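Local atomic coordinates of 4,5-DOPA dioxygenase extradiol (Escherichia coli, PDB entry 2PW6), a protein that opens the aromatic ring of DOPA between carbons 4 and 5 in vitro as a zinc-binding extradiol dioxygenase whose physiological substrate is unknown. Residues L18-G23 with M168-G173; S172-H177 with L263-V268; G64-E69 with M138-I143; A98-E103 with L159-D164. All coordinates share one frame; numbering follows the deposited sequence.

Contact 1. Residues L18-G23 with M168-G173. With ZN (zinc ion), chain B.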
# COMPACT_ATOMS: atom_id res chain seq x y z
N LEU A 18 -2.85 10.82 -19.87
CA LEU A 18 -2.80 11.54 -18.62
C LEU A 18 -1.79 10.94 -17.67
O LEU A 18 -1.83 9.74 -17.39
CB LEU A 18 -4.17 11.52 -17.95
CG LEU A 18 -5.11 12.70 -18.18
CD1 LEU A 18 -5.41 12.94 -19.64
CD2 LEU A 18 -6.38 12.40 -17.43
N PHE A 19 -0.88 11.79 -17.19
CA PHE A 19 -0.00 11.49 -16.05
C PHE A 19 -0.51 12.25 -14.84
O PHE A 19 -0.61 13.46 -14.89
CB PHE A 19 1.47 11.88 -16.31
CG PHE A 19 2.34 11.74 -15.09
CD1 PHE A 19 2.73 10.49 -14.65
CD2 PHE A 19 2.70 12.88 -14.33
CE1 PHE A 19 3.51 10.35 -13.53
CE2 PHE A 19 3.47 12.75 -13.19
CZ PHE A 19 3.88 11.51 -12.79
N LEU A 20 -0.84 11.56 -13.77
CA LEU A 20 -1.30 12.23 -12.58
C LEU A 20 -0.29 12.03 -11.45
O LEU A 20 0.15 10.90 -11.20
CB LEU A 20 -2.69 11.76 -12.14
CG LEU A 20 -3.99 11.97 -12.95
CD1 LEU A 20 -3.97 13.25 -13.76
CD2 LEU A 20 -4.24 10.79 -13.88
N GLY A 21 0.06 13.13 -10.78
CA GLY A 21 0.74 13.10 -9.50
C GLY A 21 -0.30 12.67 -8.51
O GLY A 21 -1.38 13.26 -8.45
N HIS A 22 -0.04 11.63 -7.75
CA HIS A 22 -1.01 11.11 -6.82
C HIS A 22 -0.61 11.22 -5.36
O HIS A 22 0.52 11.51 -5.07
CB HIS A 22 -1.40 9.67 -7.18
CG HIS A 22 -0.35 8.65 -6.91
ND1 HIS A 22 0.00 7.69 -7.82
CD2 HIS A 22 0.40 8.40 -5.82
CE1 HIS A 22 0.93 6.92 -7.32
NE2 HIS A 22 1.19 7.33 -6.10
N GLY A 23 -1.55 10.96 -4.46
CA GLY A 23 -1.26 10.89 -3.02
C GLY A 23 -2.41 10.42 -2.16
O GLY A 23 -2.69 9.21 -2.02
N MSE A 168 -7.83 5.41 -23.46
CA MSE A 168 -7.17 6.40 -22.64
C MSE A 168 -6.03 5.79 -21.82
O MSE A 168 -6.22 4.82 -21.09
CB MSE A 168 -8.16 7.04 -21.68
CG MSE A 168 -7.56 8.23 -20.95
SE MSE A 168 -8.78 8.96 -19.67
CE MSE A 168 -9.37 7.41 -18.69
N LEU A 169 -4.86 6.38 -21.96
CA LEU A 169 -3.73 6.07 -21.12
C LEU A 169 -3.81 6.91 -19.81
O LEU A 169 -3.86 8.16 -19.86
CB LEU A 169 -2.44 6.31 -21.91
CG LEU A 169 -2.48 5.73 -23.35
CD1 LEU A 169 -1.32 6.17 -24.24
CD2 LEU A 169 -2.64 4.16 -23.40
N VAL A 170 -3.90 6.23 -18.67
CA VAL A 170 -3.77 6.90 -17.37
C VAL A 170 -2.52 6.38 -16.60
O VAL A 170 -2.51 5.27 -16.08
CB VAL A 170 -5.08 6.82 -16.51
CG1 VAL A 170 -5.46 5.41 -16.27
CG2 VAL A 170 -4.91 7.49 -15.16
N ALA A 171 -1.46 7.18 -16.60
CA ALA A 171 -0.24 6.87 -15.81
C ALA A 171 -0.28 7.66 -14.51
O ALA A 171 -0.72 8.80 -14.50
CB ALA A 171 0.96 7.22 -16.58
N SER A 172 0.08 7.03 -13.40
CA SER A 172 0.12 7.77 -12.14
C SER A 172 1.39 7.47 -11.35
O SER A 172 1.83 6.32 -11.25
CB SER A 172 -1.17 7.67 -11.29
OG SER A 172 -1.18 6.61 -10.35
N GLY A 173 1.97 8.56 -10.82
CA GLY A 173 3.17 8.49 -9.98
C GLY A 173 3.44 9.88 -9.43
O GLY A 173 2.51 10.52 -8.97
ZN ZN B . 2.99 6.36 -4.84

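Contact 2. Residues S172-H177 with L263-V268. With ZN (zinc ion), chain D.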
# COMPACT_ATOMS: atom_id res chain seq x y z
N SER A 172 0.08 7.03 -13.40
CA SER A 172 0.12 7.77 -12.14
C SER A 172 1.39 7.47 -11.35
O SER A 172 1.83 6.32 -11.25
CB SER A 172 -1.17 7.67 -11.29
OG SER A 172 -1.18 6.61 -10.35
N GLY A 173 1.97 8.56 -10.82
CA GLY A 173 3.17 8.49 -9.98
C GLY A 173 3.44 9.88 -9.43
O GLY A 173 2.51 10.52 -8.97
N ASN A 174 4.70 10.34 -9.52
CA ASN A 174 5.16 11.60 -8.85
C ASN A 174 6.56 11.90 -9.36
O ASN A 174 7.50 11.10 -9.13
CB ASN A 174 5.24 11.49 -7.30
CG ASN A 174 3.86 11.37 -6.60
OD1 ASN A 174 3.58 10.35 -5.94
ND2 ASN A 174 3.04 12.44 -6.66
N VAL A 175 6.71 13.01 -10.07
CA VAL A 175 8.00 13.40 -10.62
C VAL A 175 9.05 13.81 -9.54
O VAL A 175 10.28 13.78 -9.81
CB VAL A 175 7.85 14.49 -11.71
CG1 VAL A 175 6.81 14.06 -12.74
CG2 VAL A 175 7.48 15.87 -11.08
N VAL A 176 8.57 14.13 -8.33
CA VAL A 176 9.45 14.23 -7.14
C VAL A 176 8.95 13.34 -6.04
O VAL A 176 7.79 13.46 -5.59
CB VAL A 176 9.60 15.71 -6.53
CG1 VAL A 176 10.60 15.71 -5.37
CG2 VAL A 176 9.99 16.73 -7.60
N HIS A 177 9.82 12.45 -5.56
CA HIS A 177 9.33 11.42 -4.69
C HIS A 177 10.40 10.82 -3.83
O HIS A 177 10.95 9.74 -4.13
CB HIS A 177 8.59 10.31 -5.50
CG HIS A 177 7.93 9.28 -4.63
ND1 HIS A 177 8.65 8.29 -3.97
CD2 HIS A 177 6.63 9.12 -4.27
CE1 HIS A 177 7.79 7.53 -3.30
NE2 HIS A 177 6.57 8.02 -3.45
N LEU A 263 6.77 16.02 -2.12
CA LEU A 263 5.83 15.25 -2.96
C LEU A 263 5.30 16.08 -4.12
O LEU A 263 4.36 16.86 -3.94
CB LEU A 263 4.70 14.68 -2.11
CG LEU A 263 3.85 13.54 -2.70
CD1 LEU A 263 4.69 12.28 -3.12
CD2 LEU A 263 2.84 13.15 -1.68
N SER A 264 5.87 15.93 -5.31
CA SER A 264 5.32 16.68 -6.45
C SER A 264 4.02 16.11 -7.06
O SER A 264 3.86 14.90 -7.28
CB SER A 264 6.35 16.97 -7.53
OG SER A 264 5.71 17.71 -8.56
N MSE A 265 3.09 17.03 -7.30
CA MSE A 265 1.71 16.69 -7.66
C MSE A 265 1.46 17.10 -9.10
O MSE A 265 0.32 17.11 -9.57
CB MSE A 265 0.70 17.37 -6.72
CG MSE A 265 0.60 16.85 -5.29
SE MSE A 265 0.42 14.89 -4.98
CE MSE A 265 -1.02 14.85 -3.69
N LEU A 266 2.53 17.44 -9.79
CA LEU A 266 2.50 17.76 -11.19
C LEU A 266 1.79 16.70 -12.06
O LEU A 266 2.32 15.59 -12.27
CB LEU A 266 3.92 17.96 -11.71
CG LEU A 266 4.02 18.35 -13.18
CD1 LEU A 266 3.33 19.69 -13.47
CD2 LEU A 266 5.44 18.44 -13.54
N SER A 267 0.61 17.07 -12.55
CA SER A 267 -0.15 16.32 -13.55
C SER A 267 0.01 16.85 -14.98
O SER A 267 0.20 18.06 -15.20
CB SER A 267 -1.59 16.28 -13.13
OG SER A 267 -1.66 15.73 -11.82
N VAL A 268 -0.04 15.94 -15.96
CA VAL A 268 0.23 16.29 -17.36
C VAL A 268 -0.84 15.68 -18.28
O VAL A 268 -1.16 14.49 -18.18
CB VAL A 268 1.66 15.86 -17.79
CG1 VAL A 268 1.93 16.15 -19.29
CG2 VAL A 268 2.72 16.53 -16.89
ZN ZN D . 10.54 7.50 -3.94
O HOH W 1 4.02 14.30 -10.29

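Contact 3. Residues G64-E69 with M138-I143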
# COMPACT_ATOMS: atom_id res chain seq x y z
N GLY A 64 4.34 -6.86 -17.51
CA GLY A 64 3.13 -7.62 -17.27
C GLY A 64 1.90 -6.84 -17.70
O GLY A 64 1.95 -5.61 -17.82
N VAL A 65 0.80 -7.57 -17.96
CA VAL A 65 -0.50 -7.04 -18.37
C VAL A 65 -1.55 -7.92 -17.67
O VAL A 65 -1.37 -9.14 -17.56
CB VAL A 65 -0.67 -7.10 -19.92
CG1 VAL A 65 -2.12 -7.09 -20.37
CG2 VAL A 65 0.07 -6.01 -20.62
N THR A 66 -2.61 -7.32 -17.16
CA THR A 66 -3.74 -8.07 -16.62
C THR A 66 -5.00 -7.65 -17.36
O THR A 66 -5.15 -6.50 -17.72
CB THR A 66 -4.01 -7.82 -15.12
OG1 THR A 66 -4.66 -6.55 -14.95
CG2 THR A 66 -2.74 -7.83 -14.31
N ALA A 67 -5.93 -8.57 -17.57
CA ALA A 67 -7.22 -8.18 -18.11
C ALA A 67 -8.20 -8.08 -16.97
O ALA A 67 -9.36 -7.75 -17.20
CB ALA A 67 -7.69 -9.15 -19.16
N MSE A 68 -7.74 -8.36 -15.75
CA MSE A 68 -8.51 -8.15 -14.52
C MSE A 68 -9.77 -9.04 -14.43
O MSE A 68 -10.87 -8.54 -14.22
CB MSE A 68 -8.89 -6.67 -14.35
CG MSE A 68 -7.69 -5.76 -14.18
SE MSE A 68 -8.15 -3.90 -13.97
CE MSE A 68 -9.14 -3.96 -12.32
N GLU A 69 -9.56 -10.35 -14.57
CA GLU A 69 -10.63 -11.35 -14.46
C GLU A 69 -10.73 -11.94 -13.04
O GLU A 69 -11.17 -13.09 -12.87
CB GLU A 69 -10.40 -12.47 -15.49
N MSE A 138 -11.02 -1.95 -18.34
CA MSE A 138 -9.68 -1.60 -17.91
C MSE A 138 -8.69 -2.75 -17.97
O MSE A 138 -9.04 -3.90 -17.77
CB MSE A 138 -9.76 -1.04 -16.49
CG MSE A 138 -8.58 -0.25 -16.03
SE MSE A 138 -8.98 0.61 -14.29
CE MSE A 138 -9.65 2.31 -14.92
N VAL A 139 -7.45 -2.38 -18.27
CA VAL A 139 -6.27 -3.22 -18.25
C VAL A 139 -5.17 -2.53 -17.38
O VAL A 139 -4.98 -1.32 -17.43
CB VAL A 139 -5.83 -3.45 -19.72
CG1 VAL A 139 -4.41 -3.77 -19.84
CG2 VAL A 139 -6.70 -4.62 -20.37
N GLN A 140 -4.47 -3.30 -16.55
CA GLN A 140 -3.24 -2.82 -15.89
C GLN A 140 -1.96 -3.23 -16.64
O GLN A 140 -1.83 -4.37 -17.08
CB GLN A 140 -3.20 -3.32 -14.46
CG GLN A 140 -4.42 -2.92 -13.63
CD GLN A 140 -4.60 -3.82 -12.45
OE1 GLN A 140 -4.71 -5.04 -12.61
NE2 GLN A 140 -4.61 -3.24 -11.26
N LEU A 141 -1.07 -2.27 -16.83
CA LEU A 141 0.23 -2.47 -17.44
C LEU A 141 1.35 -2.16 -16.41
O LEU A 141 1.26 -1.14 -15.70
CB LEU A 141 0.40 -1.57 -18.67
CG LEU A 141 1.76 -1.64 -19.39
CD1 LEU A 141 1.97 -3.03 -20.08
CD2 LEU A 141 1.83 -0.51 -20.39
N SER A 142 2.37 -3.01 -16.33
CA SER A 142 3.42 -2.85 -15.34
C SER A 142 4.66 -2.24 -16.00
O SER A 142 4.79 -2.21 -17.24
CB SER A 142 3.74 -4.18 -14.66
OG SER A 142 4.56 -4.99 -15.48
N ILE A 143 5.57 -1.72 -15.16
CA ILE A 143 6.74 -0.98 -15.65
C ILE A 143 7.93 -1.93 -15.52
O ILE A 143 8.18 -2.43 -14.45
CB ILE A 143 6.96 0.36 -14.83
CG1 ILE A 143 5.85 1.37 -15.14
CG2 ILE A 143 8.34 0.99 -15.10
CD1 ILE A 143 5.52 2.30 -13.96

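Contact 4. Residues A98-E103 with L159-D164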
# COMPACT_ATOMS: atom_id res chain seq x y z
N ALA A 98 -6.42 -6.22 -23.53
CA ALA A 98 -5.19 -6.95 -23.08
C ALA A 98 -4.44 -7.66 -24.18
O ALA A 98 -3.21 -7.60 -24.24
CB ALA A 98 -5.49 -7.90 -21.97
N GLN A 99 -5.19 -8.34 -25.07
CA GLN A 99 -4.62 -9.08 -26.19
C GLN A 99 -4.07 -8.11 -27.20
O GLN A 99 -2.97 -8.31 -27.76
CB GLN A 99 -5.74 -9.95 -26.83
CG GLN A 99 -5.50 -10.45 -28.27
CD GLN A 99 -6.77 -11.15 -28.85
OE1 GLN A 99 -7.62 -11.67 -28.10
NE2 GLN A 99 -6.91 -11.12 -30.17
N ARG A 100 -4.83 -7.04 -27.43
CA ARG A 100 -4.38 -5.97 -28.30
C ARG A 100 -3.08 -5.27 -27.78
O ARG A 100 -2.22 -4.88 -28.56
CB ARG A 100 -5.52 -4.98 -28.55
CG ARG A 100 -5.14 -3.71 -29.32
CD ARG A 100 -4.73 -3.91 -30.79
NE ARG A 100 -4.30 -2.63 -31.38
CZ ARG A 100 -3.13 -2.40 -32.00
NH1 ARG A 100 -2.23 -3.38 -32.16
NH2 ARG A 100 -2.88 -1.19 -32.49
N LEU A 101 -2.94 -5.19 -26.46
CA LEU A 101 -1.72 -4.68 -25.81
C LEU A 101 -0.56 -5.64 -26.04
O LEU A 101 0.53 -5.21 -26.44
CB LEU A 101 -1.96 -4.47 -24.31
CG LEU A 101 -1.20 -3.40 -23.51
CD1 LEU A 101 -0.60 -2.31 -24.37
CD2 LEU A 101 -2.20 -2.80 -22.57
N VAL A 102 -0.82 -6.94 -25.84
CA VAL A 102 0.22 -7.95 -26.02
C VAL A 102 0.73 -7.96 -27.45
O VAL A 102 1.94 -7.99 -27.66
CB VAL A 102 -0.20 -9.35 -25.51
CG1 VAL A 102 0.88 -10.40 -25.72
CG2 VAL A 102 -0.53 -9.26 -24.02
N GLU A 103 -0.19 -7.88 -28.42
CA GLU A 103 0.13 -7.89 -29.86
C GLU A 103 0.90 -6.65 -30.31
O GLU A 103 1.92 -6.74 -31.02
CB GLU A 103 -1.16 -8.02 -30.70
CG GLU A 103 -1.90 -9.38 -30.51
CD GLU A 103 -3.36 -9.41 -31.05
OE1 GLU A 103 -3.97 -10.53 -31.02
OE2 GLU A 103 -3.89 -8.35 -31.51
N LEU A 159 2.44 2.84 -27.35
CA LEU A 159 1.07 2.97 -26.82
C LEU A 159 0.24 4.03 -27.52
O LEU A 159 -0.98 4.05 -27.37
CB LEU A 159 1.08 3.26 -25.33
CG LEU A 159 1.55 2.08 -24.47
CD1 LEU A 159 1.99 2.57 -23.11
CD2 LEU A 159 0.45 0.98 -24.40
N ALA A 160 0.92 4.93 -28.21
CA ALA A 160 0.29 6.06 -28.90
C ALA A 160 -0.82 5.61 -29.88
O ALA A 160 -1.92 6.18 -29.88
CB ALA A 160 1.36 6.94 -29.62
N ALA A 161 -0.54 4.59 -30.69
CA ALA A 161 -1.55 4.05 -31.59
C ALA A 161 -2.91 3.77 -30.90
O ALA A 161 -3.96 3.99 -31.48
CB ALA A 161 -1.03 2.77 -32.32
N LEU A 162 -2.89 3.30 -29.66
CA LEU A 162 -4.16 2.98 -29.00
C LEU A 162 -5.05 4.19 -28.72
O LEU A 162 -6.24 4.03 -28.40
CB LEU A 162 -3.92 2.23 -27.70
CG LEU A 162 -3.22 0.88 -27.74
CD1 LEU A 162 -2.84 0.53 -26.32
CD2 LEU A 162 -4.13 -0.19 -28.37
N ARG A 163 -4.49 5.39 -28.88
CA ARG A 163 -5.22 6.61 -28.60
C ARG A 163 -6.29 6.90 -29.67
O ARG A 163 -7.31 7.53 -29.38
CB ARG A 163 -4.27 7.78 -28.40
CG ARG A 163 -3.40 7.66 -27.13
CD ARG A 163 -2.45 8.84 -27.02
NE ARG A 163 -3.18 10.11 -26.99
CZ ARG A 163 -2.72 11.26 -27.49
NH1 ARG A 163 -1.50 11.34 -28.03
NH2 ARG A 163 -3.49 12.34 -27.43
N ASP A 164 -6.03 6.43 -30.89
CA ASP A 164 -7.00 6.49 -32.00
C ASP A 164 -7.99 5.29 -32.01
O ASP A 164 -8.86 5.21 -32.87
CB ASP A 164 -6.23 6.54 -33.33
CG ASP A 164 -5.33 7.76 -33.45
OD1 ASP A 164 -5.75 8.85 -33.03
OD2 ASP A 164 -4.21 7.64 -33.99

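Contact 1. Residues L18-G23 with M168-G173
Leu18, Phe19, Leu20 and Gly21 run parallel to Val170, Ala171, Ser172 and Gly173 as adjacent central strands of the mixed sheet, their axes 4.6 Å apart at closest approach and twisted by -24°. The backbone bonds alternate as parallel pairing demands: Leu18 gives its N-H to Leu169 and its carbonyl to Ala171, Leu20 likewise joins Ala171 and Gly173, and His22 N, already past the strand end, still reaches Gly173 O at 3.0 Å. On one face the side chains of Leu20 and Val170 cross obliquely, Leu20 CD2 to Val170 CG2 3.6 Å. On the other, Phe19 has CG anti to its backbone N (chi1 173°), and its ring extends past Ala171 to the next glycine, where CE1 stands 3.6 Å from Gly173 N and CZ 3.8 Å from Gly173 C. Helix 121-130 packs on Leu18 and Leu20, helix 236-243 on Phe19 and Ala171.

At the carboxyl end of the strands the polar side chains take over. The His22 ring lies with Gly173 O over one face, offset toward the rim, while Ser172 OG sits close to its plane, accepting a hydrogen bond from His22 ND1, ND1 to OG 3.0 Å. The opposite ring nitrogen, His22 NE2, binds zinc at 2.4 Å, with His57, His234 and Asp86 of the second subunit as the other ligands. The ND1 bond is consistent with NE2 facing the zinc as an acceptor, and Ser172, itself bonded to Ser123 OG, is a second-shell residue that would limit rotation of the ring.

Contact 2. Residues S172-H177 with L263-V268
Val176 and Ser264 join the loop that leaves the carboxyl end of strand 167-173 to strand 263-264, which with strand 258-259 makes a small two-stranded antiparallel sheet beside the main one. The tight part lies around Ser264. Its N-H bonds to Val176 O at 3.1 Å, and its CB presses against the isopropyl group of Val176, 3.6 Å from Val176 CG2. Its hydroxyl turns to Asn198 of helix 192-202. The carbonyl of the same serine takes a short bond from the Asn174 amide, ND2 to Ser264 O at 2.7 Å, the donor tilted 26° from the carbonyl plane. Asn174 CG lies anti to its own carbonyl carbon (chi1 -69°). Its ND2 also bonds His22 O, so one amide nitrogen links the loop, the small sheet and a zinc ligand. Leu263 CD1 fills in beside this amide, 3.6 Å from Asn174 OD1.

Toward Leu266 the fit is looser. Val175 CG2 touches Leu266 CD2 only at 4.1 Å, and one water bridges the two backbones here, accepting from Val175 N and donating to the carbonyls of both Ser264 and Leu266. At the far end the His177 ring runs beside Leu263, stacks on His234 and uses NE2 to bond Asp86 of the second subunit. Its other nitrogen binds the second zinc: His177 ND1 at 2.0 Å and His177 O at 2.3 Å hold the ion from one residue.

Contact 3. Residues G64-E69 with M138-I143
Val65 forms the apolar centre of this antiparallel pairing, spreading its two methyls over the opposite strand: CG2 meets Leu141 CD1 at 3.6 Å and CG1 meets Val139 CG1 at 4.1 Å. Val65 and Leu141 are a non-hydrogen-bonded pair, and Leu141 CD1 also touches Gly64 O at 3.4 Å. The next pair, Thr66 with Gln140, is hydrogen-bonded, although unevenly: Thr66 N to Gln140 O is a normal bond, whereas Gln140 N to Thr66 O is weak at 3.5 Å, at the point where the first strand ends.

On the face of Thr66 and Gln140 the interactions turn polar. Thr66 OG1 donates to Gln140 OE1 at 2.8 Å, in the plane of the amide carbonyl and on one of its lone pairs. The side chains of Met68, a selenomethionine, and Gln140 cross at about a right angle, with Met68 CG 3.4 Å from Gln140 OE1, before SE reaches Met138 CB. The amide is thus held at both ends, because Gln140 NE2 bonds Trp117 O. At the other edge Ser142 replaces a backbone acceptor with its hydroxyl: Ser142 OG takes the Gly64 N-H at 2.8 Å and also bonds Thr60 OG1.

Strand 110-113 continues the sheet beyond Val65 and strand 50-60 beyond Val139. Helix 95-105 lies over the valine face through Ala98 and Leu101, while Trp117 and Trp58 pack on the side of Thr66 and Gln140.

Contact 4. Residues A98-E103 with L159-D164
Leu101 and Arg100 of helix 95-105 meet Leu159 and Leu162, from the end of helix 149-159 and the residues after it, in a small and mainly apolar contact between side-chain ends at the periphery of the fold. The backbones stay well apart, 8.2 Å between Leu101 CA and Leu159 CA at the nearest, and no hydrogen bond joins the two segments. Leu101 bridges the gap with one methyl. Its CG lies anti to the backbone N (chi1 -151°). The methyl CD1 is 3.5 Å from Leu159 CD2, tighter than an ordinary methyl contact. The same methyl meets Leu162 CD1 at 4.1 Å, the two side chains crossing at about a right angle.

Leu162 also faces Arg100, which is partly exposed. Its other methyl touches the aliphatic part of Arg100, CD2 to CG at 3.8 Å, as the two side chains slide past each other in opposite directions. A bend at Arg100 chi2 (67°) turns CD and carries the chain past this methyl; Arg100 NE lies 3.9 Å from Leu162 CD2. The guanidinium finds its charged partner just beyond the turn, where Arg100 NH2 forms a salt bridge with Glu165.

Beneath these tips runs the main sheet. Leu101 rests on Val65 and Val139, Leu159 on Leu141 and Leu169, and Leu162 on Ile167. Helix 95-105 and the residues ending and following helix 149-159 thus pack on the same sheet, over strands 63-66, 138-144 and 167-173.

Overall arrangement
Contacts 1 and 3 pair strands of the mixed sheet, contact 2 extends from its end, and contact 4 lies on one face. Contacts 1 and 2 share Ser172 and Gly173, their centres 8 Å apart; each supplies a histidine to a zinc ion, and the ions bound by His22 and His177 are 7.7 Å apart. Contact 3 is about 15 Å from contact 1, centre to centre, and the side chain of Gln140 is about 14 Å, nearest atoms, from the zinc bound by His22. Contact 4, centred about 12 Å from contact 3, packs on it through Ala98 and Leu101 against Val139. Leu169 touches Leu159 and Arg163, linking contact 1 to contact 4, whereas contacts 2 and 4 are about 25 Å apart by their centres.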